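PDB 3OEP: urea carboxylase from Thermus thermophilus, which is of unknown function but is a homologue of KipI and KipA, with cyclophilin-like carboxyltransferase-family domains, and is probably not an allophanate hydrolase. Local coordinates for residues A[29-40]-A[240-249]; A[334-342]-A[367-375]. All blocks are in the same frame, centred on the assembly; numbering follows the deposited sequence.

Contact 1 (A[29-40]-A[240-249]); sequences LRAPPPGLLDAV and FLGGHLGLAR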
loop_
_atom_site.group_PDB
_atom_site.type_symbol
_atom_site.label_atom_id
_atom_site.label_comp_id
_atom_site.label_asym_id
_atom_site.label_seq_id
_atom_site.Cartn_x
_atom_site.Cartn_y
_atom_site.Cartn_z
ATOM N N LEU A 29 9.156 -14.281 9.942
ATOM C CA LEU A 29 7.775 -14.423 9.466
ATOM C C LEU A 29 7.159 -15.763 9.907
ATOM O O LEU A 29 5.940 -15.878 10.069
ATOM C CB LEU A 29 7.705 -14.243 7.943
ATOM C CG LEU A 29 8.048 -12.821 7.463
ATOM C CD1 LEU A 29 8.383 -12.781 5.981
ATOM C CD2 LEU A 29 6.905 -11.850 7.791
ATOM N N ARG A 30 8.016 -16.756 10.120
ATOM C CA ARG A 30 7.620 -18.058 10.649
ATOM C C ARG A 30 7.126 -17.957 12.097
ATOM O O ARG A 30 6.193 -18.660 12.491
ATOM C CB ARG A 30 8.829 -19.001 10.568
ATOM C CG ARG A 30 8.561 -20.476 10.773
ATOM C CD ARG A 30 9.859 -21.252 10.550
ATOM N NE ARG A 30 10.318 -21.102 9.167
ATOM C CZ ARG A 30 11.575 -20.883 8.774
ATOM N NH1 ARG A 30 12.576 -20.765 9.642
ATOM N NH2 ARG A 30 11.834 -20.765 7.476
ATOM N N ALA A 31 7.754 -17.078 12.875
ATOM C CA ALA A 31 7.450 -16.921 14.295
ATOM C C ALA A 31 7.630 -15.459 14.703
ATOM O O ALA A 31 8.575 -15.120 15.416
ATOM C CB ALA A 31 8.357 -17.824 15.120
ATOM N N PRO A 32 6.719 -14.579 14.244
ATOM C CA PRO A 32 6.904 -13.145 14.447
ATOM C C PRO A 32 6.752 -12.743 15.906
ATOM O O PRO A 32 5.747 -13.091 16.527
ATOM C CB PRO A 32 5.793 -12.519 13.594
ATOM C CG PRO A 32 4.767 -13.577 13.460
ATOM C CD PRO A 32 5.514 -14.878 13.454
ATOM N N PRO A 33 7.748 -12.035 16.461
ATOM C CA PRO A 33 7.596 -11.565 17.832
ATOM C C PRO A 33 6.516 -10.492 17.935
ATOM O O PRO A 33 6.323 -9.727 16.984
ATOM C CB PRO A 33 8.968 -10.974 18.166
ATOM C CG PRO A 33 9.613 -10.706 16.885
ATOM C CD PRO A 33 9.058 -11.672 15.892
ATOM N N PRO A 34 5.800 -10.446 19.069
ATOM C CA PRO A 34 4.829 -9.379 19.303
ATOM C C PRO A 34 5.459 -8.000 19.093
ATOM O O PRO A 34 6.525 -7.720 19.642
ATOM C CB PRO A 34 4.435 -9.582 20.767
ATOM C CG PRO A 34 4.651 -11.023 21.017
ATOM C CD PRO A 34 5.799 -11.444 20.155
ATOM N N GLY A 35 4.815 -7.166 18.284
ATOM C CA GLY A 35 5.337 -5.834 17.974
ATOM C C GLY A 35 6.015 -5.719 16.617
ATOM O O GLY A 35 6.221 -4.607 16.131
ATOM N N LEU A 36 6.376 -6.847 16.006
ATOM C CA LEU A 36 6.904 -6.832 14.640
ATOM C C LEU A 36 5.755 -6.588 13.672
ATOM O O LEU A 36 4.773 -7.333 13.676
ATOM C CB LEU A 36 7.597 -8.147 14.287
ATOM C CG LEU A 36 8.248 -8.155 12.900
ATOM C CD1 LEU A 36 9.431 -7.195 12.879
ATOM C CD2 LEU A 36 8.670 -9.550 12.491
ATOM N N LEU A 37 5.893 -5.546 12.853
ATOM C CA LEU A 37 4.859 -5.136 11.908
ATOM C C LEU A 37 5.141 -5.616 10.490
ATOM O O LEU A 37 4.214 -5.901 9.741
ATOM C CB LEU A 37 4.708 -3.612 11.933
ATOM C CG LEU A 37 4.425 -2.994 13.303
ATOM C CD1 LEU A 37 4.242 -1.489 13.187
ATOM C CD2 LEU A 37 3.201 -3.636 13.957
ATOM N N ASP A 38 6.416 -5.695 10.110
ATOM C CA ASP A 38 6.785 -6.217 8.801
ATOM C C ASP A 38 8.258 -6.597 8.768
ATOM O O ASP A 38 9.064 -6.062 9.531
ATOM C CB ASP A 38 6.508 -5.170 7.707
ATOM C CG ASP A 38 5.760 -5.745 6.510
ATOM O OD1 ASP A 38 5.593 -6.976 6.421
ATOM O OD2 ASP A 38 5.338 -4.947 5.647
ATOM N N ALA A 39 8.579 -7.532 7.880
ATOM C CA ALA A 39 9.948 -7.944 7.599
ATOM C C ALA A 39 10.020 -8.147 6.094
ATOM O O ALA A 39 9.456 -9.109 5.557
ATOM C CB ALA A 39 10.279 -9.233 8.330
ATOM N N VAL A 40 10.687 -7.227 5.407
ATOM C CA VAL A 40 10.655 -7.193 3.950
ATOM C C VAL A 40 12.061 -7.298 3.364
ATOM O O VAL A 40 12.872 -6.382 3.515
ATOM C CB VAL A 40 9.993 -5.905 3.428
ATOM C CG1 VAL A 40 9.789 -6.002 1.909
ATOM C CG2 VAL A 40 8.650 -5.641 4.132
ATOM N N PHE A 240 -0.780 -6.484 8.303
ATOM C CA PHE A 240 0.596 -6.574 8.765
ATOM C C PHE A 240 1.286 -7.830 8.249
ATOM O O PHE A 240 0.632 -8.802 7.867
ATOM C CB PHE A 240 0.619 -6.528 10.291
ATOM C CG PHE A 240 0.071 -5.254 10.843
ATOM C CD1 PHE A 240 -1.275 -5.142 11.163
ATOM C CD2 PHE A 240 0.889 -4.151 10.996
ATOM C CE1 PHE A 240 -1.786 -3.953 11.658
ATOM C CE2 PHE A 240 0.386 -2.959 11.488
ATOM C CZ PHE A 240 -0.955 -2.859 11.820
ATOM N N LEU A 241 2.617 -7.779 8.225
ATOM C CA LEU A 241 3.464 -8.919 7.849
ATOM C C LEU A 241 3.199 -9.391 6.413
ATOM O O LEU A 241 3.389 -10.566 6.093
ATOM C CB LEU A 241 3.308 -10.072 8.852
ATOM C CG LEU A 241 3.645 -9.712 10.308
ATOM C CD1 LEU A 241 3.191 -10.817 11.252
ATOM C CD2 LEU A 241 5.124 -9.434 10.480
ATOM N N GLY A 242 2.783 -8.463 5.552
ATOM C CA GLY A 242 2.494 -8.775 4.148
ATOM C C GLY A 242 3.353 -8.044 3.131
ATOM O O GLY A 242 3.197 -8.250 1.928
ATOM N N GLY A 243 4.259 -7.187 3.594
ATOM C CA GLY A 243 5.097 -6.402 2.692
ATOM C C GLY A 243 5.984 -7.232 1.784
ATOM O O GLY A 243 6.284 -6.831 0.657
ATOM N N HIS A 244 6.398 -8.400 2.265
ATOM C CA HIS A 244 7.226 -9.308 1.473
ATOM C C HIS A 244 6.485 -9.877 0.251
ATOM O O HIS A 244 7.108 -10.469 -0.636
ATOM C CB HIS A 244 7.778 -10.443 2.355
ATOM C CG HIS A 244 6.747 -11.437 2.800
ATOM N ND1 HIS A 244 5.794 -11.153 3.755
ATOM C CD2 HIS A 244 6.532 -12.719 2.422
ATOM C CE1 HIS A 244 5.033 -12.219 3.942
ATOM N NE2 HIS A 244 5.462 -13.184 3.150
ATOM N N LEU A 245 5.167 -9.700 0.216
ATOM C CA LEU A 245 4.339 -10.128 -0.910
ATOM C C LEU A 245 3.842 -8.956 -1.746
ATOM O O LEU A 245 3.152 -9.163 -2.743
ATOM C CB LEU A 245 3.127 -10.900 -0.394
ATOM C CG LEU A 245 3.429 -12.135 0.455
ATOM C CD1 LEU A 245 2.134 -12.619 1.117
ATOM C CD2 LEU A 245 4.075 -13.219 -0.388
ATOM N N GLY A 246 4.167 -7.730 -1.336
ATOM C CA GLY A 246 3.664 -6.537 -2.008
ATOM C C GLY A 246 2.371 -5.976 -1.453
ATOM O O GLY A 246 1.773 -5.098 -2.066
ATOM N N LEU A 247 1.931 -6.476 -0.297
ATOM C CA LEU A 247 0.669 -6.049 0.289
ATOM C C LEU A 247 0.883 -4.835 1.178
ATOM O O LEU A 247 1.690 -4.870 2.107
ATOM C CB LEU A 247 0.035 -7.193 1.081
ATOM C CG LEU A 247 -0.364 -8.401 0.236
ATOM C CD1 LEU A 247 -0.685 -9.589 1.132
ATOM C CD2 LEU A 247 -1.528 -8.060 -0.683
ATOM N N ALA A 248 0.164 -3.758 0.874
ATOM C CA ALA A 248 0.295 -2.498 1.607
ATOM C C ALA A 248 -0.248 -2.619 3.027
ATOM O O ALA A 248 -1.059 -3.498 3.322
ATOM C CB ALA A 248 -0.438 -1.380 0.860
ATOM N N ARG A 249 0.199 -1.719 3.899
ATOM C CA ARG A 249 -0.311 -1.636 5.261
ATOM C C ARG A 249 -1.812 -1.359 5.252
ATOM O O ARG A 249 -2.573 -1.974 6.000
ATOM C CB ARG A 249 0.408 -0.512 6.012
ATOM C CG ARG A 249 -0.100 -0.238 7.418
ATOM C CD ARG A 249 -0.076 -1.467 8.303
ATOM N NE ARG A 249 1.110 -2.273 8.066
ATOM C CZ ARG A 249 2.345 -1.941 8.424
ATOM N NH1 ARG A 249 2.595 -0.796 9.060
ATOM N NH2 ARG A 249 3.351 -2.760 8.129
HETATM O O HOH W 1 6.503 -8.913 5.300
HETATM O O HOH W 2 2.779 -4.979 6.240
#
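Leu29 CD1 sits over the centre of one face of the His244 imidazole, a CH-pi contact of 3.8 Å to the ring centroid. Leu245 CG lies off-centre on the opposite face, and Leu241 O stands in plane at the ring edge. Here loop 240-249 packs against a classic beta bulge, formed by Leu37 and Asp38 of edge strand 36-42 opposite Glu49 of strand 45-50 in a three-stranded antiparallel sheet. His244 CG is wedged between backbone N and carbonyl carbon (chi1 71°), which turns the ring toward Leu29. The Arg249 guanidinium has Phe240 CD2 over one face, toward its rim, with Asp38 CB and a water at its edge; Leu37 O lies at the edge of the Phe240 ring.

Leu241 N donates to Leu37 O (2.9 Å), while Leu241 CD2 reaches between Leu29 and Leu36. Asp38 OD1 takes the Gly243 N-H on its syn lone pair at 3.1 Å (152°), and OD2 adds a weak second bond. Arg249 NH2 makes a salt bridge to Glu49 and a long one, 3.9 Å, to Asp38 OD2. With an alanine in place of Asp38, Gly243 N would probably lack its acceptor, leaving the 3-10 segment that starts there less firmly held to the strand. One water joins Asp38 OD1 to His244 N, lying 2.8 Å from His244 ND1 and 3.0 Å from Ala39 O.

Contact 2 (A[334-342]-A[367-375]); sequences LAVAGGLEV and LGLEALRPV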
loop_
_atom_site.group_PDB
_atom_site.type_symbol
_atom_site.label_atom_id
_atom_site.label_comp_id
_atom_site.label_asym_id
_atom_site.label_seq_id
_atom_site.Cartn_x
_atom_site.Cartn_y
_atom_site.Cartn_z
ATOM N N LEU A 334 -16.731 6.820 10.145
ATOM C CA LEU A 334 -17.995 6.460 10.767
ATOM C C LEU A 334 -17.855 5.072 11.364
ATOM O O LEU A 334 -17.612 4.108 10.641
ATOM C CB LEU A 334 -19.123 6.485 9.742
ATOM C CG LEU A 334 -20.530 6.222 10.280
ATOM C CD1 LEU A 334 -20.994 7.384 11.142
ATOM C CD2 LEU A 334 -21.488 5.973 9.117
ATOM N N ALA A 335 -18.002 4.986 12.684
ATOM C CA ALA A 335 -17.990 3.717 13.407
ATOM C C ALA A 335 -19.402 3.384 13.864
ATOM O O ALA A 335 -20.229 4.278 14.051
ATOM C CB ALA A 335 -17.059 3.803 14.601
ATOM N N VAL A 336 -19.677 2.094 14.025
ATOM C CA VAL A 336 -20.948 1.640 14.579
ATOM C C VAL A 336 -20.682 0.696 15.737
ATOM O O VAL A 336 -19.738 -0.094 15.702
ATOM C CB VAL A 336 -21.836 0.952 13.515
ATOM C CG1 VAL A 336 -22.184 1.947 12.401
ATOM C CG2 VAL A 336 -21.151 -0.279 12.951
ATOM N N ALA A 337 -21.515 0.791 16.769
ATOM C CA ALA A 337 -21.370 -0.045 17.951
ATOM C C ALA A 337 -21.408 -1.510 17.530
ATOM O O ALA A 337 -22.373 -1.951 16.890
ATOM C CB ALA A 337 -22.478 0.252 18.945
ATOM N N GLY A 338 -20.356 -2.248 17.881
ATOM C CA GLY A 338 -20.207 -3.641 17.484
ATOM C C GLY A 338 -19.244 -3.855 16.327
ATOM O O GLY A 338 -18.732 -4.963 16.150
ATOM N N GLY A 339 -18.988 -2.805 15.547
ATOM C CA GLY A 339 -18.102 -2.892 14.379
ATOM C C GLY A 339 -18.790 -3.527 13.186
ATOM O O GLY A 339 -19.872 -4.107 13.313
ATOM N N LEU A 340 -18.170 -3.411 12.013
ATOM C CA LEU A 340 -18.738 -3.968 10.789
ATOM C C LEU A 340 -18.256 -5.396 10.552
ATOM O O LEU A 340 -17.096 -5.729 10.839
ATOM C CB LEU A 340 -18.373 -3.103 9.581
ATOM C CG LEU A 340 -18.911 -1.682 9.608
ATOM C CD1 LEU A 340 -18.310 -0.873 8.459
ATOM C CD2 LEU A 340 -20.442 -1.677 9.566
ATOM N N GLU A 341 -19.157 -6.229 10.031
ATOM C CA GLU A 341 -18.830 -7.586 9.629
ATOM C C GLU A 341 -18.077 -7.559 8.305
ATOM O O GLU A 341 -18.589 -7.052 7.309
ATOM C CB GLU A 341 -20.093 -8.442 9.476
ATOM C CG GLU A 341 -19.766 -9.912 9.259
ATOM C CD GLU A 341 -20.954 -10.785 8.886
ATOM O OE1 GLU A 341 -22.117 -10.349 9.021
ATOM O OE2 GLU A 341 -20.705 -11.929 8.445
ATOM N N VAL A 342 -16.868 -8.117 8.307
ATOM C CA VAL A 342 -15.999 -8.153 7.124
ATOM C C VAL A 342 -15.152 -9.406 7.187
ATOM O O VAL A 342 -14.631 -9.745 8.256
ATOM C CB VAL A 342 -15.000 -6.970 7.073
ATOM C CG1 VAL A 342 -14.382 -6.867 5.677
ATOM C CG2 VAL A 342 -15.652 -5.669 7.456
ATOM N N LEU A 367 -24.234 -3.249 4.677
ATOM C CA LEU A 367 -23.220 -3.571 5.686
ATOM C C LEU A 367 -23.905 -4.035 6.952
ATOM O O LEU A 367 -24.968 -3.517 7.309
ATOM C CB LEU A 367 -22.366 -2.353 6.004
ATOM C CG LEU A 367 -21.702 -1.654 4.818
ATOM C CD1 LEU A 367 -20.706 -0.610 5.323
ATOM C CD2 LEU A 367 -21.024 -2.648 3.898
ATOM N N GLY A 368 -23.283 -4.993 7.636
ATOM C CA GLY A 368 -23.837 -5.563 8.864
ATOM C C GLY A 368 -22.938 -5.394 10.074
ATOM O O GLY A 368 -21.754 -5.080 9.940
ATOM N N LEU A 369 -23.509 -5.604 11.262
ATOM C CA LEU A 369 -22.754 -5.553 12.514
ATOM C C LEU A 369 -21.986 -6.863 12.737
ATOM O O LEU A 369 -22.493 -7.956 12.453
ATOM C CB LEU A 369 -23.694 -5.301 13.708
ATOM C CG LEU A 369 -24.538 -4.023 13.678
ATOM C CD1 LEU A 369 -25.434 -3.943 14.903
ATOM C CD2 LEU A 369 -23.655 -2.781 13.574
ATOM N N GLU A 370 -20.756 -6.754 13.228
ATOM C CA GLU A 370 -19.972 -7.943 13.580
ATOM C C GLU A 370 -20.634 -8.677 14.752
ATOM O O GLU A 370 -20.695 -9.903 14.762
ATOM C CB GLU A 370 -18.523 -7.565 13.913
ATOM C CG GLU A 370 -17.675 -8.672 14.559
ATOM C CD GLU A 370 -17.607 -9.949 13.736
ATOM O OE1 GLU A 370 -17.402 -11.031 14.333
ATOM O OE2 GLU A 370 -17.758 -9.883 12.500
ATOM N N ALA A 371 -21.149 -7.910 15.710
ATOM C CA ALA A 371 -21.826 -8.458 16.884
ATOM C C ALA A 371 -22.746 -7.411 17.496
ATOM O O ALA A 371 -22.613 -6.216 17.213
ATOM C CB ALA A 371 -20.809 -8.919 17.908
ATOM N N LEU A 372 -23.676 -7.862 18.334
ATOM C CA LEU A 372 -24.538 -6.956 19.085
ATOM C C LEU A 372 -23.819 -6.550 20.368
ATOM O O LEU A 372 -23.670 -7.355 21.291
ATOM C CB LEU A 372 -25.885 -7.609 19.420
ATOM C CG LEU A 372 -26.859 -7.789 18.257
ATOM C CD1 LEU A 372 -28.077 -8.603 18.700
ATOM C CD2 LEU A 372 -27.284 -6.443 17.695
ATOM N N ARG A 373 -23.358 -5.304 20.407
ATOM C CA ARG A 373 -22.613 -4.772 21.545
ATOM C C ARG A 373 -23.162 -3.375 21.827
ATOM O O ARG A 373 -22.519 -2.369 21.509
ATOM C CB ARG A 373 -21.118 -4.709 21.235
ATOM C CG ARG A 373 -20.476 -6.051 20.936
ATOM C CD ARG A 373 -20.189 -6.836 22.202
ATOM N NE ARG A 373 -19.576 -8.132 21.910
ATOM C CZ ARG A 373 -20.240 -9.255 21.630
ATOM N NH1 ARG A 373 -21.570 -9.281 21.592
ATOM N NH2 ARG A 373 -19.563 -10.371 21.380
ATOM N N PRO A 374 -24.372 -3.311 22.400
ATOM C CA PRO A 374 -25.044 -2.029 22.582
ATOM C C PRO A 374 -24.319 -1.098 23.550
ATOM O O PRO A 374 -23.763 -1.552 24.546
ATOM C CB PRO A 374 -26.421 -2.429 23.141
ATOM C CG PRO A 374 -26.221 -3.784 23.729
ATOM C CD PRO A 374 -25.209 -4.439 22.847
ATOM N N VAL A 375 -24.323 0.191 23.230
ATOM C CA VAL A 375 -23.828 1.234 24.121
ATOM C C VAL A 375 -24.736 2.450 24.001
ATOM O O VAL A 375 -25.422 2.616 22.987
ATOM C CB VAL A 375 -22.384 1.641 23.774
ATOM C CG1 VAL A 375 -21.447 0.449 23.927
ATOM C CG2 VAL A 375 -22.307 2.220 22.368
HETATM O O HOH W 3 -23.925 -3.769 18.101
HETATM O O HOH W 4 -15.607 -7.786 11.457
HETATM O O HOH W 5 -23.632 -8.624 10.059
HETATM O O HOH W 6 -21.045 -6.178 6.455
HETATM O O HOH W 7 -16.391 -10.034 10.503
#
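Val336 CG2 meets Leu369 CD2 at 3.6 Å, the two side chains crossing at a slant, and the same methyl of Leu369 also rests against Ala337 O. On one flank Leu340 CD1 touches Leu367 CD1 at 4.0 Å, and Leu340 CD2 lies near Gly368 O; on the other, Ala337 CB packs against Val375 CG2. Leu369 further reaches Leu289 of strand 289-295, and a glycerol, probably from crystallisation, lies beside it.

Outward from these contacts the backbones pair. Glu370 N donates to Gly339 O and Glu341 N to Gly368 O, each at 2.8 Å and nearly straight, although both donors stand above the acceptor's carbonyl plane. Between them Leu340 and Leu369 form a non-hydrogen-bonded antiparallel pair, with CA-H...O contacts alongside. Gly338 has no room for a side chain: its CA lies 3.5 Å from Ala371 O, where a CB would clash. A water ties Ala337 O, Ala371 O and Arg373 N together.

At the polar edge, Glu341 extends with CG anti to its backbone N (chi1 -172°), and its OE1 accepts from Arg219 N and from a water that also serves Leu369 O. Glu370 crosses it at about a right angle; the two carboxylates are turned 80° apart, with OE2 of Glu341 and OE2 of Glu370 5.4 Å from each other.

A type II turn, Val336 to Gly339, ends strand 331-336, and a single antiparallel bridge then joins the chain leaving this five-stranded sheet to the chain leaving edge strand 366-368 of the six-stranded sheet.

Overall arrangement
Contact 1 lies about 13 Å from the centre of the chain and contact 2 about 26 Å from it; their own centres are 27 Å apart and they do not touch. Both are partly buried to a similar degree, yet they join different things. Contact 1 brings together segments from the two carboxyltransferase-family regions, 200 residues apart, through an aspartate, an imidazole, a guanidinium and a bridging water. Contact 2 is local, within the second region, and relies on paired backbones and aliphatic side chains with a wetter acidic rim. They are linked through intervening elements: strand 233-235, shortly before loop 240-249, touches Leu340, and helix 255-264, shortly after it, touches Ala335.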